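Local coordinates for protein haloacid dehalogenase-like hydrolase (Klebsiella pneumoniae subsp. pneumoniae, PDB 3PGV) that probably hydrolyses phosphate esters as a magnesium-dependent phosphatase of the Cof family in the haloacid dehalogenase-like hydrolase superfamily, at residues Thr83-Arg88 and Gly234-Glu239; Asp109-Val114 and Thr122-Glu127. One frame throughout, in Å; residues are numbered along the deposited sequence.

Interaction 1. Residues Thr83-Arg88 and Gly234-Glu239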
loop_
_atom_site.group_PDB
_atom_site.type_symbol
_atom_site.label_atom_id
_atom_site.label_comp_id
_atom_site.label_asym_id
_atom_site.label_seq_id
_atom_site.Cartn_x
_atom_site.Cartn_y
_atom_site.Cartn_z
ATOM N N THR A 83 -1.382 -5.796 -2.488
ATOM C CA THR A 83 -1.834 -5.481 -1.123
ATOM C C THR A 83 -0.691 -5.630 -0.108
ATOM O O THR A 83 0.405 -6.050 -0.480
ATOM C CB THR A 83 -3.066 -6.303 -0.746
ATOM O OG1 THR A 83 -2.736 -7.696 -0.782
ATOM C CG2 THR A 83 -4.275 -5.998 -1.638
ATOM N N SER A 84 -0.936 -5.235 1.161
ATOM C CA SER A 84 0.081 -5.250 2.236
ATOM C C SER A 84 1.421 -4.635 1.768
ATOM O O SER A 84 2.496 -5.151 2.091
ATOM C CB SER A 84 0.280 -6.664 2.787
ATOM O OG SER A 84 -0.858 -7.109 3.507
ATOM N N ASN A 85 1.332 -3.519 0.997
ATOM C CA ASN A 85 2.483 -2.751 0.494
ATOM C C ASN A 85 3.440 -3.581 -0.335
ATOM O O ASN A 85 4.641 -3.387 -0.255
ATOM C CB ASN A 85 3.212 -2.051 1.636
ATOM C CG ASN A 85 2.383 -1.013 2.313
ATOM O OD1 ASN A 85 1.887 -0.081 1.687
ATOM N ND2 ASN A 85 2.291 -1.098 3.617
ATOM N N GLY A 86 2.900 -4.490 -1.146
ATOM C CA GLY A 86 3.711 -5.314 -2.039
ATOM C C GLY A 86 4.043 -6.695 -1.517
ATOM O O GLY A 86 4.682 -7.471 -2.216
ATOM N N ALA A 87 3.623 -7.023 -0.284
ATOM C CA ALA A 87 3.888 -8.354 0.277
ATOM C C ALA A 87 3.019 -9.412 -0.406
ATOM O O ALA A 87 3.373 -10.585 -0.412
ATOM C CB ALA A 87 3.644 -8.352 1.775
ATOM N N ARG A 88 1.898 -8.980 -1.032
ATOM C CA ARG A 88 0.989 -9.882 -1.726
ATOM C C ARG A 88 0.632 -9.331 -3.107
ATOM O O ARG A 88 0.474 -8.120 -3.274
ATOM C CB ARG A 88 -0.322 -10.073 -0.909
ATOM C CG ARG A 88 -0.159 -10.724 0.473
ATOM C CD ARG A 88 0.119 -12.199 0.375
ATOM N NE ARG A 88 0.004 -12.875 1.672
ATOM C CZ ARG A 88 0.995 -12.962 2.558
ATOM N NH1 ARG A 88 2.160 -12.366 2.321
ATOM N NH2 ARG A 88 0.820 -13.616 3.697
ATOM N N GLY A 234 1.655 8.739 -0.122
ATOM C CA GLY A 234 2.314 8.365 1.125
ATOM C C GLY A 234 3.735 7.857 0.964
ATOM O O GLY A 234 4.189 7.579 -0.155
HETATM N N MSE A 235 4.443 7.705 2.093
HETATM C CA MSE A 235 5.813 7.199 2.105
HETATM C C MSE A 235 5.880 5.769 1.571
HETATM O O MSE A 235 6.870 5.398 0.945
HETATM C CB MSE A 235 6.415 7.287 3.519
HETATM C CG MSE A 235 6.758 8.720 3.943
HETATM SE SE MSE A 235 8.040 9.554 2.727
HETATM C CE MSE A 235 9.598 8.341 3.034
ATOM N N ASN A 236 4.785 4.978 1.756
ATOM C CA ASN A 236 4.710 3.609 1.221
ATOM C C ASN A 236 4.507 3.592 -0.319
ATOM O O ASN A 236 4.500 2.512 -0.930
ATOM C CB ASN A 236 3.639 2.791 1.942
ATOM C CG ASN A 236 2.254 3.429 1.953
ATOM O OD1 ASN A 236 2.096 4.652 1.935
ATOM N ND2 ASN A 236 1.239 2.613 2.065
ATOM N N ASP A 237 4.470 4.801 -0.955
ATOM C CA ASP A 237 4.401 4.938 -2.428
ATOM C C ASP A 237 5.740 5.438 -3.013
ATOM O O ASP A 237 5.889 5.486 -4.230
ATOM C CB ASP A 237 3.267 5.903 -2.829
ATOM C CG ASP A 237 1.900 5.462 -2.361
ATOM O OD1 ASP A 237 1.546 4.297 -2.595
ATOM O OD2 ASP A 237 1.157 6.309 -1.811
ATOM N N ALA A 238 6.681 5.867 -2.139
ATOM C CA ALA A 238 7.947 6.486 -2.548
ATOM C C ALA A 238 8.740 5.634 -3.563
ATOM O O ALA A 238 9.113 6.150 -4.626
ATOM C CB ALA A 238 8.798 6.801 -1.325
ATOM N N GLU A 239 8.938 4.319 -3.274
ATOM C CA GLU A 239 9.662 3.424 -4.203
ATOM C C GLU A 239 8.902 3.283 -5.527
ATOM O O GLU A 239 9.496 3.415 -6.592
ATOM C CB GLU A 239 9.924 2.026 -3.576
ATOM C CG GLU A 239 10.703 2.050 -2.264
ATOM C CD GLU A 239 9.873 2.308 -1.011
ATOM O OE1 GLU A 239 8.632 2.448 -1.128
ATOM O OE2 GLU A 239 10.464 2.341 0.092
#
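Beside the calcium site, the probable active site of this HAD-like hydrolase, N85 and N236 reach across from two loops and join by their side-chain amides. N236 ND2 donates to N85 OD1 at 2.8 Å, nearly straight (165° at the hydrogen). The acceptor lies close to the amide plane of N236, whereas the donor is tilted from the carbonyl plane of N85; the two amide planes stand 80° apart. N236 CB also approaches N85 OD1, at 3.4 Å. N236 CG sits between its backbone N and carbonyl carbon (chi1 54°), which turns the amide to the N85 side. In the Rossmann-like core the two loops follow strands 80-83 and 228-232. The side chain of N236 is about 6 Å from that of D27 and about 6 Å from that of D233, both calcium ligands. N236 ND2 also bonds a sulfonate oxygen of a buffer molecule, probably from the crystallisation liquor, so its NH2 group is shared between N85 and that ligand. Within 234-239, D237 OD2 accepts the backbone N-H of G234 on its anti side, N to OD2 3.0 Å, and D237 OD1 forms a salt bridge with K210. In 83-88, A87 and R88 both face T83 in a classic beta bulge.

Interaction 2. Residues Asp109-Val114 and Thr122-Glu127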
loop_
_atom_site.group_PDB
_atom_site.type_symbol
_atom_site.label_atom_id
_atom_site.label_comp_id
_atom_site.label_asym_id
_atom_site.label_seq_id
_atom_site.Cartn_x
_atom_site.Cartn_y
_atom_site.Cartn_z
ATOM N N ASP A 109 10.412 -10.635 16.794
ATOM C CA ASP A 109 10.850 -9.446 17.531
ATOM C C ASP A 109 9.866 -8.298 17.384
ATOM O O ASP A 109 9.570 -7.626 18.363
ATOM C CB ASP A 109 12.262 -9.011 17.091
ATOM C CG ASP A 109 13.367 -9.986 17.502
ATOM O OD1 ASP A 109 13.162 -10.741 18.482
ATOM O OD2 ASP A 109 14.448 -9.958 16.871
ATOM N N LEU A 110 9.345 -8.079 16.160
ATOM C CA LEU A 110 8.362 -7.017 15.886
ATOM C C LEU A 110 7.098 -7.191 16.697
ATOM O O LEU A 110 6.469 -6.198 17.078
ATOM C CB LEU A 110 8.015 -6.971 14.388
ATOM C CG LEU A 110 9.102 -6.402 13.464
ATOM C CD1 LEU A 110 8.730 -6.608 12.005
ATOM C CD2 LEU A 110 9.346 -4.921 13.745
ATOM N N PHE A 111 6.722 -8.464 16.993
ATOM C CA PHE A 111 5.516 -8.775 17.784
ATOM C C PHE A 111 5.581 -8.179 19.192
ATOM O O PHE A 111 4.540 -7.929 19.798
ATOM C CB PHE A 111 5.328 -10.289 17.899
ATOM C CG PHE A 111 4.966 -11.026 16.634
ATOM C CD1 PHE A 111 4.609 -10.334 15.480
ATOM C CD2 PHE A 111 4.892 -12.415 16.617
ATOM C CE1 PHE A 111 4.275 -11.021 14.309
ATOM C CE2 PHE A 111 4.550 -13.100 15.447
ATOM C CZ PHE A 111 4.238 -12.395 14.301
ATOM N N GLU A 112 6.810 -7.978 19.725
ATOM C CA GLU A 112 7.025 -7.637 21.123
ATOM C C GLU A 112 7.892 -6.401 21.337
ATOM O O GLU A 112 8.084 -5.995 22.478
ATOM C CB GLU A 112 7.649 -8.854 21.859
ATOM C CG GLU A 112 6.740 -10.086 21.882
ATOM C CD GLU A 112 5.375 -9.824 22.504
ATOM O OE1 GLU A 112 5.327 -9.201 23.590
ATOM O OE2 GLU A 112 4.356 -10.232 21.903
ATOM N N ILE A 113 8.442 -5.811 20.251
ATOM C CA ILE A 113 9.395 -4.696 20.363
ATOM C C ILE A 113 8.875 -3.528 21.225
ATOM O O ILE A 113 9.644 -2.952 22.006
ATOM C CB ILE A 113 9.961 -4.247 18.973
ATOM C CG1 ILE A 113 11.209 -3.341 19.144
ATOM C CG2 ILE A 113 8.877 -3.583 18.097
ATOM C CD1 ILE A 113 12.021 -3.037 17.820
ATOM N N VAL A 114 7.565 -3.219 21.133
ATOM C CA VAL A 114 6.971 -2.123 21.917
ATOM C C VAL A 114 5.731 -2.591 22.670
ATOM O O VAL A 114 4.757 -1.855 22.768
ATOM C CB VAL A 114 6.693 -0.860 21.052
ATOM C CG1 VAL A 114 7.983 -0.111 20.751
ATOM C CG2 VAL A 114 5.964 -1.225 19.765
ATOM N N THR A 122 0.514 -2.591 18.576
ATOM C CA THR A 122 1.181 -3.406 17.557
ATOM C C THR A 122 0.152 -4.232 16.776
ATOM O O THR A 122 -0.617 -4.998 17.372
ATOM C CB THR A 122 2.269 -4.281 18.184
ATOM O OG1 THR A 122 3.185 -3.445 18.892
ATOM C CG2 THR A 122 3.027 -5.135 17.128
ATOM N N ASN A 123 0.140 -4.075 15.443
ATOM C CA ASN A 123 -0.785 -4.796 14.575
ATOM C C ASN A 123 -0.028 -5.734 13.672
ATOM O O ASN A 123 1.082 -5.415 13.243
ATOM C CB ASN A 123 -1.616 -3.830 13.744
ATOM C CG ASN A 123 -2.456 -2.892 14.541
ATOM O OD1 ASN A 123 -3.640 -3.100 14.717
ATOM N ND2 ASN A 123 -1.872 -1.791 14.977
ATOM N N VAL A 124 -0.624 -6.892 13.369
ATOM C CA VAL A 124 0.019 -7.910 12.541
ATOM C C VAL A 124 -0.970 -8.448 11.490
ATOM O O VAL A 124 -2.098 -8.809 11.836
ATOM C CB VAL A 124 0.568 -9.077 13.434
ATOM C CG1 VAL A 124 1.186 -10.174 12.583
ATOM C CG2 VAL A 124 1.563 -8.566 14.467
ATOM N N TYR A 125 -0.534 -8.537 10.218
ATOM C CA TYR A 125 -1.292 -9.272 9.204
ATOM C C TYR A 125 -0.615 -10.606 8.978
ATOM O O TYR A 125 0.489 -10.647 8.438
ATOM C CB TYR A 125 -1.389 -8.500 7.877
ATOM C CG TYR A 125 -2.350 -7.325 7.891
ATOM C CD1 TYR A 125 -3.285 -7.170 8.917
ATOM C CD2 TYR A 125 -2.381 -6.412 6.837
ATOM C CE1 TYR A 125 -4.163 -6.091 8.938
ATOM C CE2 TYR A 125 -3.252 -5.328 6.845
ATOM C CZ TYR A 125 -4.149 -5.172 7.892
ATOM O OH TYR A 125 -5.021 -4.098 7.894
ATOM N N ARG A 126 -1.197 -11.683 9.533
ATOM C CA ARG A 126 -0.702 -13.036 9.337
ATOM C C ARG A 126 -1.654 -13.756 8.429
ATOM O O ARG A 126 -2.797 -14.031 8.828
ATOM C CB ARG A 126 -0.590 -13.779 10.673
ATOM C CG ARG A 126 -0.018 -15.172 10.515
ATOM C CD ARG A 126 0.111 -15.898 11.833
ATOM N NE ARG A 126 0.828 -17.157 11.663
ATOM C CZ ARG A 126 0.266 -18.275 11.214
ATOM N NH1 ARG A 126 -1.023 -18.301 10.910
ATOM N NH2 ARG A 126 0.991 -19.372 11.063
ATOM N N GLU A 127 -1.221 -14.029 7.178
ATOM C CA GLU A 127 -2.078 -14.652 6.158
ATOM C C GLU A 127 -3.388 -13.861 6.022
ATOM O O GLU A 127 -3.338 -12.659 5.784
ATOM C CB GLU A 127 -2.346 -16.154 6.470
ATOM C CG GLU A 127 -1.083 -17.002 6.653
ATOM C CD GLU A 127 -0.200 -17.186 5.427
ATOM O OE1 GLU A 127 -0.460 -16.535 4.388
ATOM O OE2 GLU A 127 0.766 -17.978 5.515
HETATM O O HOH W 1 5.551 -4.642 19.426
HETATM O O HOH W 2 2.656 -1.864 21.277
#
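T122 OG1 is gripped by two waters that tie the start of one strand to the end of one helix. Water 1 donates to T122 OG1 at 2.7 Å and to L110 O at 3.0 Å, and accepts from the backbone N-H of V114, N to O 3.0 Å. Water 2 donates to V114 O at 2.6 Å and accepts from T122 OG1 at 2.9 Å. The threonine hydroxyl thus donates to one water and accepts from the other, and through them it engages backbone groups of L110 and V114 that it does not bond directly. With OG1 beside the backbone N (chi1 -56°), the methyl CG2 of T122 is left to pack against L110 O at 3.6 Å, while V114 CG2 touches T122 OG1, the two side chains crossing at a slant.

Further along the strand the contact becomes apolar. The F111 side chain crosses that of V124 at about a right angle, and its ring atoms CD1 and CE1 meet the two valine methyls obliquely. F111 CE1 is 3.6 Å from V124 CG1, and V124 CG2 is 3.7 Å from both F111 CD1 and F111 CE1. Although the CB of F111 points away from the strand, the length of the side chain carries the ring back to V124. L158 and I163 also touch this ring, and F111 O is hydrogen-bonded by Y153 OH. Strand 121-126 is paired with 129-132 and 163-169, while L110 packs against M183 and W187 of helix 173-187. Helix 104-110 therefore lies against the mixed sheet beside helix 173-187, an alpha/beta layering consistent with the cap domain of Cof-type HAD phosphatases.

Overall arrangement
The centres of interactions 1 and 2 lie 18 Å apart, one beside the calcium-binding, probably catalytic, site and the other in the second sheet, which is consistent with a core and cap arrangement. Along the chain, both segments of interaction 2 fall between 83-88 and 234-239. The two contacts meet directly: R88 NH2 and E127 OE1 form a long, weak ion pair at 3.3 Å, and S84 OG packs against Y125 CD2 at 3.7 Å. Strand 121-126 runs from the water-bridged helix end to the loop carrying N85. Interaction 1 borders the calcium site of D27, D29 and D233, whereas interaction 2 joins helix 104-110 and strand 121-126 by packing and bridging waters, away from that site.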